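Long-range contact in pectinesterase inhibitor (Actinidia chinensis, PDB 1XG2), which inhibits pectin methylesterase by forming a complex with it and may help regulate fruit ripening: residues B[65-79]-B[110-123]. Residues are numbered along the deposited sequence; the frame is centred on the assembly and turned at random.
Sequences DPKLKGRYETCSENY and DGAGTCEDSFEGPP
R71 reaches from helix 66-79 into the turn that follows helix 110-118, its chain extended from CG to NE, and its guanidinium binds backbone carbonyls. NH2 gives a fairly straight bond to G121 O (2.9 Å, 163°), which lies in the guanidinium plane, and a weak one to P123 O; NH1 bonds to E120 O at 3.0 Å, tilted somewhat out of that plane. The flat group is sandwiched, with S118 O over one face and CD of P123 over the other. Higher up the same side chain, CB of R71 sits over a face of the F119 ring, 3.9 Å from its centroid, a CH-pi contact. Around the rim of that ring come CD1 of L68, CE2 of Y72 (the two ring planes 52° apart, an oblique pair), and SG of C75, a sulfur-aromatic contact. An alanine in place of R71 would probably leave the carbonyls of E120 and G121 without this donor and the turn freer to move. The axes of helix segments 66-79 and 110-118 approach to 8.3 Å and run antiparallel within the four-helix bundle of the PMEI family, and the C75–C115 disulfide staples them together, with a torsion of 87° about the S–S bond. Further along, CB of N78 rests 3.4 Å from G111 O, and a CB on G111 would run into the backbone O of N78; the N78 amide, held by its ND2 bond to T74 O, crosses T114 at about a right angle, OD1 lying against CB of T114 (3.2 Å). T114 OG1, which donates to D110 O, is also hydrogen-bonded to H137 of the pectinesterase chain, and T74 OG1 to its T78. Toward the start of helix 66-79, CB of L68 packs on CG of P123, which follows a cis peptide bond, and a water links K67 NZ to P122 O.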
loop_
_atom_site.group_PDB
_atom_site.type_symbol
_atom_site.label_atom_id
_atom_site.label_comp_id
_atom_site.label_asym_id
_atom_site.label_seq_id
_atom_site.Cartn_x
_atom_site.Cartn_y
_atom_site.Cartn_z
ATOM N N ASP B 65 -2.942 18.597 -22.497
ATOM C CA ASP B 65 -4.059 17.680 -22.302
ATOM C C ASP B 65 -4.236 17.372 -20.813
ATOM O O ASP B 65 -3.321 16.825 -20.199
ATOM C CB ASP B 65 -3.826 16.388 -23.076
ATOM C CG ASP B 65 -4.888 15.353 -22.790
ATOM O OD1 ASP B 65 -6.084 15.680 -22.931
ATOM O OD2 ASP B 65 -4.627 14.205 -22.400
ATOM N N PRO B 66 -5.379 17.733 -20.219
ATOM C CA PRO B 66 -5.584 17.532 -18.774
ATOM C C PRO B 66 -5.359 16.100 -18.248
ATOM O O PRO B 66 -4.825 15.948 -17.147
ATOM C CB PRO B 66 -7.042 17.956 -18.565
ATOM C CG PRO B 66 -7.278 18.963 -19.637
ATOM C CD PRO B 66 -6.555 18.382 -20.834
ATOM N N LYS B 67 -5.749 15.085 -19.010
ATOM C CA LYS B 67 -5.594 13.703 -18.555
ATOM C C LYS B 67 -4.119 13.329 -18.488
ATOM O O LYS B 67 -3.659 12.734 -17.514
ATOM C CB LYS B 67 -6.342 12.732 -19.466
ATOM C CG LYS B 67 -6.501 11.321 -18.882
ATOM C CD LYS B 67 -7.390 10.456 -19.774
ATOM C CE LYS B 67 -7.294 8.980 -19.432
ATOM N NZ LYS B 67 -8.503 8.203 -19.867
ATOM N N LEU B 68 -3.383 13.696 -19.532
ATOM C CA LEU B 68 -1.956 13.438 -19.595
ATOM C C LEU B 68 -1.232 14.158 -18.464
ATOM O O LEU B 68 -0.367 13.575 -17.815
ATOM C CB LEU B 68 -1.391 13.870 -20.955
ATOM C CG LEU B 68 0.115 13.686 -21.157
ATOM C CD1 LEU B 68 0.549 12.209 -21.048
ATOM C CD2 LEU B 68 0.522 14.272 -22.506
ATOM N N LYS B 69 -1.592 15.420 -18.234
ATOM C CA LYS B 69 -0.986 16.212 -17.174
ATOM C C LYS B 69 -1.237 15.585 -15.802
ATOM O O LYS B 69 -0.375 15.633 -14.930
ATOM C CB LYS B 69 -1.521 17.637 -17.189
ATOM C CG LYS B 69 -1.084 18.429 -18.415
ATOM C CD LYS B 69 -1.401 19.909 -18.273
ATOM C CE LYS B 69 -0.357 20.619 -17.420
ATOM N NZ LYS B 69 -0.971 21.721 -16.617
ATOM N N GLY B 70 -2.422 15.014 -15.620
ATOM C CA GLY B 70 -2.756 14.327 -14.376
ATOM C C GLY B 70 -1.909 13.073 -14.176
ATOM O O GLY B 70 -1.570 12.734 -13.051
ATOM N N ARG B 71 -1.589 12.380 -15.264
ATOM C CA ARG B 71 -0.691 11.228 -15.214
ATOM C C ARG B 71 0.724 11.653 -14.831
ATOM O O ARG B 71 1.355 11.053 -13.935
ATOM C CB ARG B 71 -0.723 10.450 -16.526
ATOM C CG ARG B 71 -2.050 9.778 -16.750
ATOM C CD ARG B 71 -2.208 9.116 -18.100
ATOM N NE ARG B 71 -3.418 8.314 -18.112
ATOM C CZ ARG B 71 -3.626 7.260 -18.880
ATOM N NH1 ARG B 71 -4.763 6.593 -18.764
ATOM N NH2 ARG B 71 -2.735 6.881 -19.781
ATOM N N TYR B 72 1.218 12.721 -15.453
ATOM C CA TYR B 72 2.530 13.239 -15.098
ATOM C C TYR B 72 2.574 13.732 -13.654
ATOM O O TYR B 72 3.590 13.592 -12.984
ATOM C CB TYR B 72 2.938 14.390 -16.006
ATOM C CG TYR B 72 3.234 14.027 -17.446
ATOM C CD1 TYR B 72 2.972 14.940 -18.473
ATOM C CD2 TYR B 72 3.808 12.796 -17.790
ATOM C CE1 TYR B 72 3.253 14.635 -19.797
ATOM C CE2 TYR B 72 4.082 12.477 -19.105
ATOM C CZ TYR B 72 3.813 13.404 -20.112
ATOM O OH TYR B 72 4.096 13.085 -21.427
ATOM N N GLU B 73 1.484 14.326 -13.176
ATOM C CA GLU B 73 1.489 14.859 -11.820
ATOM C C GLU B 73 1.547 13.709 -10.823
ATOM O O GLU B 73 2.221 13.804 -9.808
ATOM C CB GLU B 73 0.292 15.764 -11.545
ATOM C CG GLU B 73 0.347 16.432 -10.166
ATOM C CD GLU B 73 1.595 17.310 -9.945
ATOM O OE1 GLU B 73 2.049 17.980 -10.907
ATOM O OE2 GLU B 73 2.136 17.339 -8.803
ATOM N N THR B 74 0.868 12.617 -11.139
ATOM C CA THR B 74 0.907 11.414 -10.307
ATOM C C THR B 74 2.341 10.864 -10.285
ATOM O O THR B 74 2.886 10.529 -9.228
ATOM C CB THR B 74 -0.087 10.388 -10.875
ATOM O OG1 THR B 74 -1.427 10.813 -10.595
ATOM C CG2 THR B 74 0.030 9.030 -10.200
ATOM N N CYS B 75 2.965 10.789 -11.462
ATOM C CA CYS B 75 4.352 10.327 -11.565
ATOM C C CYS B 75 5.261 11.186 -10.721
ATOM O O CYS B 75 6.093 10.683 -9.966
ATOM C CB CYS B 75 4.810 10.339 -13.025
ATOM S SG CYS B 75 3.979 9.067 -13.984
ATOM N N SER B 76 5.064 12.495 -10.821
ATOM C CA SER B 76 5.850 13.458 -10.079
ATOM C C SER B 76 5.730 13.263 -8.553
ATOM O O SER B 76 6.729 13.280 -7.842
ATOM C CB SER B 76 5.408 14.865 -10.485
ATOM O OG SER B 76 6.116 15.834 -9.762
ATOM N N GLU B 77 4.510 13.072 -8.064
ATOM C CA GLU B 77 4.281 12.846 -6.623
ATOM C C GLU B 77 4.949 11.554 -6.146
ATOM O O GLU B 77 5.570 11.514 -5.087
ATOM C CB GLU B 77 2.782 12.828 -6.321
ATOM C CG GLU B 77 2.145 14.206 -6.450
ATOM C CD GLU B 77 0.615 14.209 -6.362
ATOM O OE1 GLU B 77 0.016 15.291 -6.606
ATOM O OE2 GLU B 77 0.012 13.160 -6.058
ATOM N N ASN B 78 4.854 10.516 -6.965
ATOM C CA ASN B 78 5.474 9.232 -6.669
ATOM C C ASN B 78 6.986 9.295 -6.644
ATOM O O ASN B 78 7.615 8.704 -5.765
ATOM C CB ASN B 78 5.007 8.172 -7.658
ATOM C CG ASN B 78 3.681 7.569 -7.259
ATOM O OD1 ASN B 78 3.624 6.608 -6.482
ATOM N ND2 ASN B 78 2.608 8.114 -7.791
ATOM N N TYR B 79 7.580 10.036 -7.579
ATOM C CA TYR B 79 9.025 10.171 -7.582
ATOM C C TYR B 79 9.492 10.997 -6.382
ATOM O O TYR B 79 10.546 10.725 -5.832
ATOM C CB TYR B 79 9.542 10.728 -8.919
ATOM C CG TYR B 79 9.839 9.624 -9.894
ATOM C CD1 TYR B 79 8.819 9.021 -10.630
ATOM C CD2 TYR B 79 11.132 9.134 -10.039
ATOM C CE1 TYR B 79 9.091 7.973 -11.521
ATOM C CE2 TYR B 79 11.423 8.103 -10.935
ATOM C CZ TYR B 79 10.397 7.525 -11.662
ATOM O OH TYR B 79 10.689 6.503 -12.540
ATOM N N ASP B 110 8.253 1.122 -6.003
ATOM C CA ASP B 110 6.842 1.245 -6.352
ATOM C C ASP B 110 6.417 2.645 -6.800
ATOM O O ASP B 110 5.332 2.811 -7.348
ATOM C CB ASP B 110 5.980 0.843 -5.157
ATOM C CG ASP B 110 5.924 -0.659 -4.950
ATOM O OD1 ASP B 110 6.343 -1.438 -5.846
ATOM O OD2 ASP B 110 5.430 -1.150 -3.921
ATOM N N GLY B 111 7.217 3.660 -6.522
ATOM C CA GLY B 111 6.978 4.970 -7.107
ATOM C C GLY B 111 7.037 4.907 -8.629
ATOM O O GLY B 111 6.173 5.448 -9.327
ATOM N N ALA B 112 8.057 4.230 -9.147
ATOM C CA ALA B 112 8.214 4.066 -10.595
ATOM C C ALA B 112 7.094 3.185 -11.154
ATOM O O ALA B 112 6.548 3.453 -12.222
ATOM C CB ALA B 112 9.569 3.458 -10.903
ATOM N N GLY B 113 6.740 2.142 -10.416
ATOM C CA GLY B 113 5.695 1.226 -10.831
ATOM C C GLY B 113 4.321 1.859 -10.837
ATOM O O GLY B 113 3.468 1.518 -11.663
ATOM N N THR B 114 4.101 2.787 -9.916
ATOM C CA THR B 114 2.836 3.501 -9.846
ATOM C C THR B 114 2.725 4.483 -11.015
ATOM O O THR B 114 1.653 4.674 -11.568
ATOM C CB THR B 114 2.731 4.239 -8.517
ATOM O OG1 THR B 114 2.760 3.283 -7.435
ATOM C CG2 THR B 114 1.390 4.933 -8.391
ATOM N N CYS B 115 3.846 5.098 -11.388
ATOM C CA CYS B 115 3.886 5.912 -12.603
ATOM C C CYS B 115 3.469 5.045 -13.788
ATOM O O CYS B 115 2.559 5.412 -14.537
ATOM C CB CYS B 115 5.272 6.502 -12.808
ATOM S SG CYS B 115 5.380 7.576 -14.256
ATOM N N GLU B 116 4.091 3.866 -13.910
ATOM C CA GLU B 116 3.794 2.907 -14.977
ATOM C C GLU B 116 2.322 2.512 -15.013
ATOM O O GLU B 116 1.696 2.517 -16.080
ATOM C CB GLU B 116 4.619 1.617 -14.799
ATOM C CG GLU B 116 6.083 1.738 -15.160
ATOM C CD GLU B 116 6.301 1.948 -16.646
ATOM O OE1 GLU B 116 6.846 2.994 -17.020
ATOM O OE2 GLU B 116 5.918 1.071 -17.428
ATOM N N ASP B 117 1.781 2.157 -13.851
ATOM C CA ASP B 117 0.375 1.771 -13.735
ATOM C C ASP B 117 -0.590 2.906 -14.111
ATOM O O ASP B 117 -1.709 2.632 -14.524
ATOM C CB ASP B 117 0.023 1.368 -12.316
ATOM C CG ASP B 117 0.716 0.095 -11.850
ATOM O OD1 ASP B 117 1.154 -0.739 -12.660
ATOM O OD2 ASP B 117 0.845 -0.129 -10.642
ATOM N N SER B 118 -0.169 4.159 -13.949
ATOM C CA SER B 118 -1.026 5.312 -14.242
ATOM C C SER B 118 -1.188 5.570 -15.740
ATOM O O SER B 118 -2.060 6.344 -16.151
ATOM C CB SER B 118 -0.463 6.574 -13.584
ATOM O OG SER B 118 -0.406 6.434 -12.171
ATOM N N PHE B 119 -0.344 4.937 -16.550
ATOM C CA PHE B 119 -0.405 5.096 -18.005
ATOM C C PHE B 119 -1.052 3.886 -18.671
ATOM O O PHE B 119 -0.521 3.323 -19.623
ATOM C CB PHE B 119 0.992 5.341 -18.563
ATOM C CG PHE B 119 1.424 6.772 -18.487
ATOM C CD1 PHE B 119 1.044 7.664 -19.472
ATOM C CD2 PHE B 119 2.203 7.228 -17.430
ATOM C CE1 PHE B 119 1.440 8.998 -19.425
ATOM C CE2 PHE B 119 2.596 8.555 -17.372
ATOM C CZ PHE B 119 2.212 9.446 -18.377
ATOM N N GLU B 120 -2.223 3.507 -18.187
ATOM C CA GLU B 120 -2.924 2.370 -18.757
ATOM C C GLU B 120 -3.956 2.886 -19.738
ATOM O O GLU B 120 -4.860 3.648 -19.383
ATOM C CB GLU B 120 -3.517 1.477 -17.668
ATOM C CG GLU B 120 -2.457 0.521 -17.117
ATOM C CD GLU B 120 -3.021 -0.592 -16.261
ATOM O OE1 GLU B 120 -3.847 -1.397 -16.772
ATOM O OE2 GLU B 120 -2.621 -0.671 -15.074
ATOM N N GLY B 121 -3.772 2.484 -20.993
ATOM C CA GLY B 121 -4.533 3.009 -22.106
ATOM C C GLY B 121 -3.975 4.364 -22.488
ATOM O O GLY B 121 -3.022 4.831 -21.878
ATOM N N PRO B 122 -4.545 4.987 -23.511
ATOM C CA PRO B 122 -4.157 6.348 -23.896
ATOM C C PRO B 122 -4.547 7.388 -22.833
ATOM O O PRO B 122 -5.514 7.163 -22.111
ATOM C CB PRO B 122 -4.949 6.582 -25.191
ATOM C CG PRO B 122 -6.127 5.668 -25.071
ATOM C CD PRO B 122 -5.593 4.433 -24.390
ATOM N N PRO B 123 -3.839 8.509 -22.735
ATOM C CA PRO B 123 -2.655 8.817 -23.554
ATOM C C PRO B 123 -1.431 8.025 -23.098
ATOM O O PRO B 123 -1.168 7.967 -21.893
ATOM C CB PRO B 123 -2.453 10.324 -23.329
ATOM C CG PRO B 123 -3.078 10.612 -22.002
ATOM C CD PRO B 123 -4.179 9.594 -21.801
HETATM O O HOH W 1 -8.089 8.557 -22.754
#